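Local structure of ZYG-9 (Caenorhabditis elegans, 2OF3) at residues A[165-170]-A[202-208]; A[188-192]-A[226-230]; A[181-185]-A[218-223]. The protein organises microtubules and spindle poles during mitosis and meiosis in the one-cell embryo and is required for default positioning of the nucleus in oocytes. All blocks are in the same frame, centred on the assembly; numbering follows the deposited sequence.

Contact 1. Residues A[165-170]-A[202-208]; sequences PLKMTP and PLKSLSV
Leu206 lays its branched end on the flank of helix 165-174 formed by Leu166, Thr169 and Pro170. Its CB points at the helix, and the side chain, with CG held beside the backbone N (chi1 -58°), crosses Leu166 at a slant, CG coming to 4.2 Å from Leu166 CD1. Beyond the fork the two methyls share the work unequally. CD1 does most of the touching: it lies 3.7 Å from Thr169 CB and 3.8 Å from Leu166 O, a packing contact with the carbonyl rather than a bond, and it also presses on CD of Pro170. CD2 meets the same proline ring further out, 4.1 Å from Pro170 CG. A single methyl thus rests among residues three and four positions apart, which lie on one flank of the helix.

This joins a short helix of the TOG domain, an all-helical solenoid of HEAT-like repeats, to the turn that leads from helix 181-198 into helix 208-212. No hydrogen bond crosses the contact. Leu203 supplies a second apolar finger, with CD2 3.9 Å from Pro165 C and also against CB of that proline, while the Leu203 and Thr169 side chains cross at about a right angle, CD1 of the leucine near the threonine hydroxyl. Thr169 is fixed in its rotation by its hydroxyl, which stays beside its own backbone N and donates to the carbonyl of the preceding turn (Thr169 OG1 to Pro165 O, 2.6 Å). That oxygen also accepts from Thr169 N, the two donors arriving from opposite faces of its plane. With the hydroxyl so engaged, the methyl is turned toward the 202-208 turn, Thr169 CG2 standing 4.0 Å from Val208 CG2. At the exposed end, Leu166 CD1 lies 3.8 Å from Pro202 O. Tyr194 of helix 181-198 packs against Pro165, Met168 and Thr169.

Contact 2. Residues A[188-192]-A[226-230]; sequences LLVIE and AAINV
With CG1 of Val230 anti to the backbone N (chi1 168°), CG2 falls beside that N and faces helix 181-198, while Glu192 sends CG anti to N (chi1 -180°) and runs out extended next to Asn229. The valine methyl settles directly on a peptide carbonyl, Val230 CG2 lying 3.3 Å from Leu188 O, and touches Glu192 CB as well. Its other branch, CG1, meets Ile191 CG2 at 3.9 Å. One turn earlier, Leu188 CB and Ala226 CB come within 3.6 Å, and Leu189 CD2 also touches the Ala226 methyl. Leu188 CD1 reaches past it to Ala227.

The two helices run side by side in nearly the same direction, 19° apart, with local axes 8.8 Å from each other, as expected of neighbouring layers in a HEAT-like solenoid such as the TOG domain; the small Ala226 at the interface probably helps the helices come this near. Val212 of helix 208-212 covers Leu188, Ala227 and Val230. At the more open margin the Glu192 carboxylate lies against the Asn229 stem, its OE1 3.5 Å from Asn229 CB. A water donates to both Glu192 OE2 (3.1 Å) and Asn229 O (2.8 Å), tying the acid to the backbone of the other helix. Replacing Glu192 by an alanine removes the carboxylate and would probably break this bridge, leaving the water without one acceptor and Asn229 CB uncovered.

Contact 3. Residues A[181-185]-A[218-223]; sequences ARQRS and DKDVNV
Arg184 and Asp218 meet head-on in a two-pronged salt bridge. The stronger prong, Arg184 NH2 to Asp218 OD2 (2.9 Å), is nearly straight at 166°, lies close to the guanidinium plane and uses the syn lone pair. The second, Arg184 NE to Asp218 OD1 (3.0 Å), is weak and bent to 125°; the two planes are 37° apart. A bend at chi3 brings the guanidinium round to the acid, with Ala181 CA under one face, toward its rim, and NH1 is held by Ser178 O.

Hydrogen bonds to backbone amides organise the opposing turn. Asp218 OD2, already gripped by the arginine, also accepts from Asp220 N (3.0 Å) on its anti side, which should help fix the carboxylate. Asp220 in turn receives Val223 N at its OD2 (3.2 Å) and, more weakly, Asn222 N.

Apolar and van der Waals contacts fill the rest. Val223 CG2 sits 3.4 Å from Ala181 O and also touches Arg184 CB, Ser185 CB packs 3.8 Å from Asn222 CB, and Ala181 CB lies against the Asp220 carboxylate.

An Asx turn at Asp218 thus runs into an Asp N-cap on helix 221-238, docked by salt bridge on the start of helix 181-198. In TOG domains the intra-HEAT loops along one edge form the tubulin-binding surface, and this turn, between helices 208-212 and 221-238, is consistent with a place on that edge.

Overall arrangement
From the N terminus, helix 165-174 opens contact 1, and the starting turns of helix 181-198 then open contact 3 and, one to two turns on, contact 2. The chain leaves that helix, and residues 202-208 return to close contact 1; 218-223 next closes contact 3 and 226-230 closes contact 2. Each pair of loops crosses and none nests. Contacts 3 and 2 are successive levels of one interface between helices 181-198 and 221-238, touching where Leu188 CD1 meets Val223 O. Contact 2 joins contact 1 through Val208, which packs on Ile191 and Val230. Contacts 1 and 3 stay about 10 Å apart at their nearest atoms, toward opposite ends of helix 181-198.

Contact 1. Residues A[165-170]-A[202-208]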
loop_
_atom_site.group_PDB
_atom_site.type_symbol
_atom_site.label_atom_id
_atom_site.label_comp_id
_atom_site.label_asym_id
_atom_site.label_seq_id
_atom_site.Cartn_x
_atom_site.Cartn_y
_atom_site.Cartn_z
ATOM N N PRO A 165 5.891 -10.709 0.293
ATOM C CA PRO A 165 5.890 -10.438 1.721
ATOM C C PRO A 165 7.136 -9.848 2.325
ATOM O O PRO A 165 7.047 -8.968 3.200
ATOM C CB PRO A 165 5.603 -11.802 2.313
ATOM C CG PRO A 165 4.620 -12.322 1.359
ATOM C CD PRO A 165 5.344 -12.049 0.032
ATOM N N LEU A 166 8.303 -10.293 1.876
ATOM C CA LEU A 166 9.524 -9.764 2.453
ATOM C C LEU A 166 9.702 -8.288 2.218
ATOM O O LEU A 166 10.170 -7.589 3.092
ATOM C CB LEU A 166 10.762 -10.571 1.982
ATOM C CG LEU A 166 12.144 -10.055 2.445
ATOM C CD1 LEU A 166 12.316 -10.111 3.988
ATOM C CD2 LEU A 166 13.263 -10.842 1.757
ATOM N N LYS A 167 9.370 -7.792 1.038
ATOM C CA LYS A 167 9.513 -6.354 0.793
ATOM C C LYS A 167 8.295 -5.540 1.242
ATOM O O LYS A 167 8.433 -4.354 1.455
ATOM C CB LYS A 167 9.759 -6.046 -0.698
ATOM C CG LYS A 167 11.088 -6.529 -1.285
ATOM C CD LYS A 167 12.283 -5.717 -0.781
ATOM C CE LYS A 167 13.630 -6.100 -1.519
ATOM N NZ LYS A 167 13.409 -6.354 -3.018
ATOM N N MET A 168 7.107 -6.149 1.363
ATOM C CA MET A 168 5.919 -5.458 1.876
ATOM C C MET A 168 5.938 -5.240 3.387
ATOM O O MET A 168 5.496 -4.203 3.880
ATOM C CB MET A 168 4.653 -6.243 1.489
ATOM C CG MET A 168 4.189 -6.113 -0.032
ATOM S SD MET A 168 3.662 -4.488 -0.639
ATOM C CE MET A 168 2.058 -4.449 0.100
ATOM N N THR A 169 6.460 -6.213 4.128
ATOM C CA THR A 169 6.305 -6.254 5.596
ATOM C C THR A 169 6.916 -5.076 6.306
ATOM O O THR A 169 6.283 -4.556 7.222
ATOM C CB THR A 169 6.775 -7.596 6.164
ATOM O OG1 THR A 169 5.962 -8.612 5.584
ATOM C CG2 THR A 169 6.663 -7.677 7.727
ATOM N N PRO A 170 8.131 -4.618 5.903
ATOM C CA PRO A 170 8.699 -3.409 6.555
ATOM C C PRO A 170 7.760 -2.168 6.509
ATOM O O PRO A 170 7.702 -1.370 7.481
ATOM C CB PRO A 170 9.988 -3.143 5.725
ATOM C CG PRO A 170 10.363 -4.464 5.136
ATOM C CD PRO A 170 9.060 -5.201 4.896
ATOM N N PRO A 202 10.424 -16.972 6.127
ATOM C CA PRO A 202 10.833 -15.991 5.097
ATOM C C PRO A 202 10.979 -14.546 5.631
ATOM O O PRO A 202 11.624 -13.717 4.963
ATOM C CB PRO A 202 9.716 -16.077 4.068
ATOM C CG PRO A 202 8.989 -17.358 4.336
ATOM C CD PRO A 202 9.131 -17.609 5.794
ATOM N N LEU A 203 10.441 -14.273 6.840
ATOM C CA LEU A 203 10.369 -12.924 7.390
ATOM C C LEU A 203 11.311 -12.728 8.566
ATOM O O LEU A 203 11.315 -11.668 9.209
ATOM C CB LEU A 203 8.916 -12.589 7.785
ATOM C CG LEU A 203 7.774 -12.802 6.770
ATOM C CD1 LEU A 203 6.444 -12.257 7.326
ATOM C CD2 LEU A 203 8.114 -12.147 5.377
ATOM N N LYS A 204 12.141 -13.737 8.833
ATOM C CA LYS A 204 12.981 -13.732 10.024
ATOM C C LYS A 204 13.892 -12.507 10.266
ATOM O O LYS A 204 14.113 -12.157 11.447
ATOM C CB LYS A 204 13.796 -15.015 10.104
ATOM C CG LYS A 204 12.975 -16.260 10.547
ATOM C CD LYS A 204 12.069 -16.072 11.812
ATOM C CE LYS A 204 11.967 -17.386 12.657
ATOM N NZ LYS A 204 11.899 -18.743 11.912
ATOM N N SER A 205 14.407 -11.859 9.202
ATOM C CA SER A 205 15.283 -10.659 9.366
ATOM C C SER A 205 14.529 -9.430 9.851
ATOM O O SER A 205 15.143 -8.415 10.254
ATOM C CB SER A 205 15.997 -10.293 8.052
ATOM O OG SER A 205 15.063 -9.955 7.022
ATOM N N LEU A 206 13.196 -9.519 9.835
ATOM C CA LEU A 206 12.351 -8.350 10.107
ATOM C C LEU A 206 11.884 -8.187 11.565
ATOM O O LEU A 206 11.359 -7.122 11.942
ATOM C CB LEU A 206 11.161 -8.316 9.132
ATOM C CG LEU A 206 11.595 -8.286 7.646
ATOM C CD1 LEU A 206 10.357 -8.174 6.797
ATOM C CD2 LEU A 206 12.566 -7.097 7.405
ATOM N N SER A 207 12.102 -9.193 12.403
ATOM C CA SER A 207 11.744 -9.019 13.815
ATOM C C SER A 207 10.207 -8.750 13.957
ATOM O O SER A 207 9.786 -7.861 14.703
ATOM C CB SER A 207 12.527 -7.863 14.458
ATOM O OG SER A 207 13.880 -8.236 14.711
ATOM N N VAL A 208 9.419 -9.529 13.228
ATOM C CA VAL A 208 7.988 -9.422 13.286
ATOM C C VAL A 208 7.473 -9.699 14.708
ATOM O O VAL A 208 6.732 -8.883 15.247
ATOM C CB VAL A 208 7.320 -10.394 12.300
ATOM C CG1 VAL A 208 5.805 -10.419 12.516
ATOM C CG2 VAL A 208 7.678 -10.008 10.843
#

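Contact 2. Residues A[188-192]-A[226-230]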
loop_
_atom_site.group_PDB
_atom_site.type_symbol
_atom_site.label_atom_id
_atom_site.label_comp_id
_atom_site.label_asym_id
_atom_site.label_seq_id
_atom_site.Cartn_x
_atom_site.Cartn_y
_atom_site.Cartn_z
ATOM N N LEU A 188 -1.742 -5.270 10.642
ATOM C CA LEU A 188 -1.520 -6.556 11.330
ATOM C C LEU A 188 -2.186 -7.714 10.651
ATOM O O LEU A 188 -1.624 -8.812 10.564
ATOM C CB LEU A 188 -1.992 -6.503 12.810
ATOM C CG LEU A 188 -1.095 -5.630 13.704
ATOM C CD1 LEU A 188 -1.780 -5.352 15.071
ATOM C CD2 LEU A 188 0.396 -6.183 13.815
ATOM N N LEU A 189 -3.413 -7.517 10.188
ATOM C CA LEU A 189 -4.170 -8.577 9.471
ATOM C C LEU A 189 -3.463 -9.011 8.189
ATOM O O LEU A 189 -3.487 -10.180 7.846
ATOM C CB LEU A 189 -5.615 -8.120 9.130
ATOM C CG LEU A 189 -6.509 -7.932 10.368
ATOM C CD1 LEU A 189 -7.826 -7.386 9.915
ATOM C CD2 LEU A 189 -6.709 -9.233 11.210
ATOM N N VAL A 190 -2.878 -8.078 7.458
ATOM C CA VAL A 190 -2.067 -8.453 6.281
ATOM C C VAL A 190 -0.818 -9.306 6.698
ATOM O O VAL A 190 -0.563 -10.382 6.120
ATOM C CB VAL A 190 -1.628 -7.206 5.446
ATOM C CG1 VAL A 190 -0.810 -7.678 4.200
ATOM C CG2 VAL A 190 -2.874 -6.412 4.964
ATOM N N ILE A 191 -0.079 -8.854 7.710
ATOM C CA ILE A 191 1.010 -9.658 8.262
ATOM C C ILE A 191 0.516 -11.019 8.685
ATOM O O ILE A 191 1.148 -12.019 8.371
ATOM C CB ILE A 191 1.703 -8.927 9.400
ATOM C CG1 ILE A 191 2.405 -7.641 8.870
ATOM C CG2 ILE A 191 2.680 -9.899 10.163
ATOM C CD1 ILE A 191 2.857 -6.594 9.963
ATOM N N GLU A 192 -0.626 -11.106 9.371
ATOM C CA GLU A 192 -1.130 -12.398 9.757
ATOM C C GLU A 192 -1.350 -13.295 8.519
ATOM O O GLU A 192 -1.018 -14.479 8.509
ATOM C CB GLU A 192 -2.425 -12.247 10.567
ATOM C CG GLU A 192 -2.956 -13.595 10.985
ATOM C CD GLU A 192 -4.383 -13.587 11.468
ATOM O OE1 GLU A 192 -4.945 -12.491 11.730
ATOM O OE2 GLU A 192 -4.929 -14.710 11.604
ATOM N N ALA A 226 -5.778 -8.772 16.433
ATOM C CA ALA A 226 -4.939 -9.050 15.242
ATOM C C ALA A 226 -3.488 -9.302 15.703
ATOM O O ALA A 226 -2.819 -10.188 15.136
ATOM C CB ALA A 226 -5.009 -7.849 14.260
ATOM N N ALA A 227 -3.018 -8.563 16.728
ATOM C CA ALA A 227 -1.641 -8.752 17.227
ATOM C C ALA A 227 -1.508 -10.123 17.833
ATOM O O ALA A 227 -0.513 -10.823 17.552
ATOM C CB ALA A 227 -1.214 -7.679 18.269
ATOM N N ILE A 228 -2.504 -10.521 18.642
ATOM C CA ILE A 228 -2.567 -11.868 19.191
ATOM C C ILE A 228 -2.545 -12.854 18.044
ATOM O O ILE A 228 -1.750 -13.801 18.089
ATOM C CB ILE A 228 -3.849 -12.083 20.060
ATOM C CG1 ILE A 228 -3.726 -11.318 21.364
ATOM C CG2 ILE A 228 -4.111 -13.594 20.306
ATOM C CD1 ILE A 228 -5.068 -11.128 22.083
ATOM N N ASN A 229 -3.384 -12.663 17.020
ATOM C CA ASN A 229 -3.399 -13.641 15.934
ATOM C C ASN A 229 -2.139 -13.733 15.053
ATOM O O ASN A 229 -1.839 -14.793 14.527
ATOM C CB ASN A 229 -4.670 -13.493 15.080
ATOM C CG ASN A 229 -5.922 -13.960 15.786
ATOM O OD1 ASN A 229 -7.030 -13.555 15.441
ATOM N ND2 ASN A 229 -5.770 -14.804 16.739
ATOM N N VAL A 230 -1.390 -12.656 14.931
ATOM C CA VAL A 230 -0.059 -12.708 14.322
ATOM C C VAL A 230 0.878 -13.645 15.127
ATOM O O VAL A 230 1.537 -14.528 14.549
ATOM C CB VAL A 230 0.578 -11.239 14.151
ATOM C CG1 VAL A 230 2.100 -11.304 13.794
ATOM C CG2 VAL A 230 -0.183 -10.352 13.079
HETATM O O HOH W 1 -3.580 -16.751 13.481
#

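Contact 3. Residues A[181-185]-A[218-223]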
loop_
_atom_site.group_PDB
_atom_site.type_symbol
_atom_site.label_atom_id
_atom_site.label_comp_id
_atom_site.label_asym_id
_atom_site.label_seq_id
_atom_site.Cartn_x
_atom_site.Cartn_y
_atom_site.Cartn_z
ATOM N N ALA A 181 -6.220 3.656 14.734
ATOM C CA ALA A 181 -6.290 2.268 15.148
ATOM C C ALA A 181 -6.744 1.363 14.030
ATOM O O ALA A 181 -6.355 0.192 13.998
ATOM C CB ALA A 181 -7.240 2.105 16.398
ATOM N N ARG A 182 -7.563 1.860 13.106
ATOM C CA ARG A 182 -7.993 1.017 11.966
ATOM C C ARG A 182 -6.825 0.701 11.065
ATOM O O ARG A 182 -6.701 -0.409 10.592
ATOM C CB ARG A 182 -9.097 1.687 11.145
ATOM C CG ARG A 182 -10.434 1.727 11.841
ATOM C CD ARG A 182 -11.373 2.602 11.053
ATOM N NE ARG A 182 -12.754 2.428 11.504
ATOM C CZ ARG A 182 -13.490 3.410 12.015
ATOM N NH1 ARG A 182 -12.998 4.642 12.146
ATOM N NH2 ARG A 182 -14.729 3.153 12.386
ATOM N N GLN A 183 -5.961 1.689 10.827
ATOM C CA GLN A 183 -4.700 1.421 10.109
ATOM C C GLN A 183 -3.822 0.395 10.815
ATOM O O GLN A 183 -3.336 -0.535 10.170
ATOM C CB GLN A 183 -3.894 2.692 9.915
ATOM C CG GLN A 183 -2.572 2.412 9.184
ATOM C CD GLN A 183 -1.873 3.668 8.653
ATOM O OE1 GLN A 183 -2.435 4.741 8.633
ATOM N NE2 GLN A 183 -0.635 3.498 8.187
ATOM N N ARG A 184 -3.580 0.526 12.115
ATOM C CA ARG A 184 -2.794 -0.498 12.803
ATOM C C ARG A 184 -3.407 -1.886 12.689
ATOM O O ARG A 184 -2.672 -2.863 12.419
ATOM C CB ARG A 184 -2.618 -0.162 14.296
ATOM C CG ARG A 184 -1.970 1.183 14.545
ATOM C CD ARG A 184 -1.496 1.254 15.967
ATOM N NE ARG A 184 -2.585 1.217 16.966
ATOM C CZ ARG A 184 -3.323 2.271 17.325
ATOM N NH1 ARG A 184 -3.126 3.448 16.740
ATOM N NH2 ARG A 184 -4.261 2.143 18.297
ATOM N N SER A 185 -4.727 -2.033 12.915
ATOM C CA SER A 185 -5.292 -3.367 12.858
ATOM C C SER A 185 -5.300 -3.911 11.455
ATOM O O SER A 185 -4.996 -5.089 11.248
ATOM C CB SER A 185 -6.699 -3.451 13.480
ATOM O OG SER A 185 -7.567 -2.530 12.840
ATOM N N ASP A 218 -2.479 -2.933 23.070
ATOM C CA ASP A 218 -3.040 -1.742 22.460
ATOM C C ASP A 218 -4.404 -1.444 23.079
ATOM O O ASP A 218 -5.117 -2.368 23.502
ATOM C CB ASP A 218 -3.194 -1.985 20.948
ATOM C CG ASP A 218 -3.342 -0.703 20.133
ATOM O OD1 ASP A 218 -2.321 -0.188 19.587
ATOM O OD2 ASP A 218 -4.481 -0.181 19.965
ATOM N N LYS A 219 -4.755 -0.154 23.129
ATOM C CA LYS A 219 -6.038 0.393 23.627
ATOM C C LYS A 219 -7.238 -0.134 22.832
ATOM O O LYS A 219 -8.356 -0.246 23.340
ATOM C CB LYS A 219 -5.927 1.918 23.465
ATOM C CG LYS A 219 -7.134 2.745 23.775
ATOM C CD LYS A 219 -7.165 4.159 22.984
ATOM C CE LYS A 219 -6.138 5.226 23.537
ATOM N NZ LYS A 219 -6.606 6.712 23.463
ATOM N N ASP A 220 -7.000 -0.434 21.548
ATOM C CA ASP A 220 -8.029 -0.819 20.610
ATOM C C ASP A 220 -8.183 -2.338 20.461
ATOM O O ASP A 220 -7.190 -3.066 20.232
ATOM C CB ASP A 220 -7.688 -0.147 19.274
ATOM C CG ASP A 220 -8.734 -0.404 18.226
ATOM O OD1 ASP A 220 -9.622 0.445 18.052
ATOM O OD2 ASP A 220 -8.721 -1.464 17.581
ATOM N N VAL A 221 -9.405 -2.834 20.612
ATOM C CA VAL A 221 -9.640 -4.289 20.589
ATOM C C VAL A 221 -9.288 -4.949 19.250
ATOM O O VAL A 221 -8.853 -6.119 19.208
ATOM C CB VAL A 221 -11.102 -4.656 21.007
ATOM C CG1 VAL A 221 -12.093 -4.253 19.941
ATOM C CG2 VAL A 221 -11.245 -6.152 21.311
ATOM N N ASN A 222 -9.479 -4.244 18.139
ATOM C CA ASN A 222 -9.187 -4.884 16.847
ATOM C C ASN A 222 -7.687 -5.040 16.676
ATOM O O ASN A 222 -7.251 -6.033 16.105
ATOM C CB ASN A 222 -9.776 -4.105 15.677
ATOM C CG ASN A 222 -11.268 -3.868 15.840
ATOM O OD1 ASN A 222 -11.739 -2.726 15.787
ATOM N ND2 ASN A 222 -12.003 -4.923 16.117
ATOM N N VAL A 223 -6.913 -4.065 17.143
ATOM C CA VAL A 223 -5.448 -4.135 17.108
ATOM C C VAL A 223 -4.955 -5.274 17.991
ATOM O O VAL A 223 -4.156 -6.141 17.546
ATOM C CB VAL A 223 -4.813 -2.791 17.557
ATOM C CG1 VAL A 223 -3.238 -2.857 17.516
ATOM C CG2 VAL A 223 -5.354 -1.604 16.712
#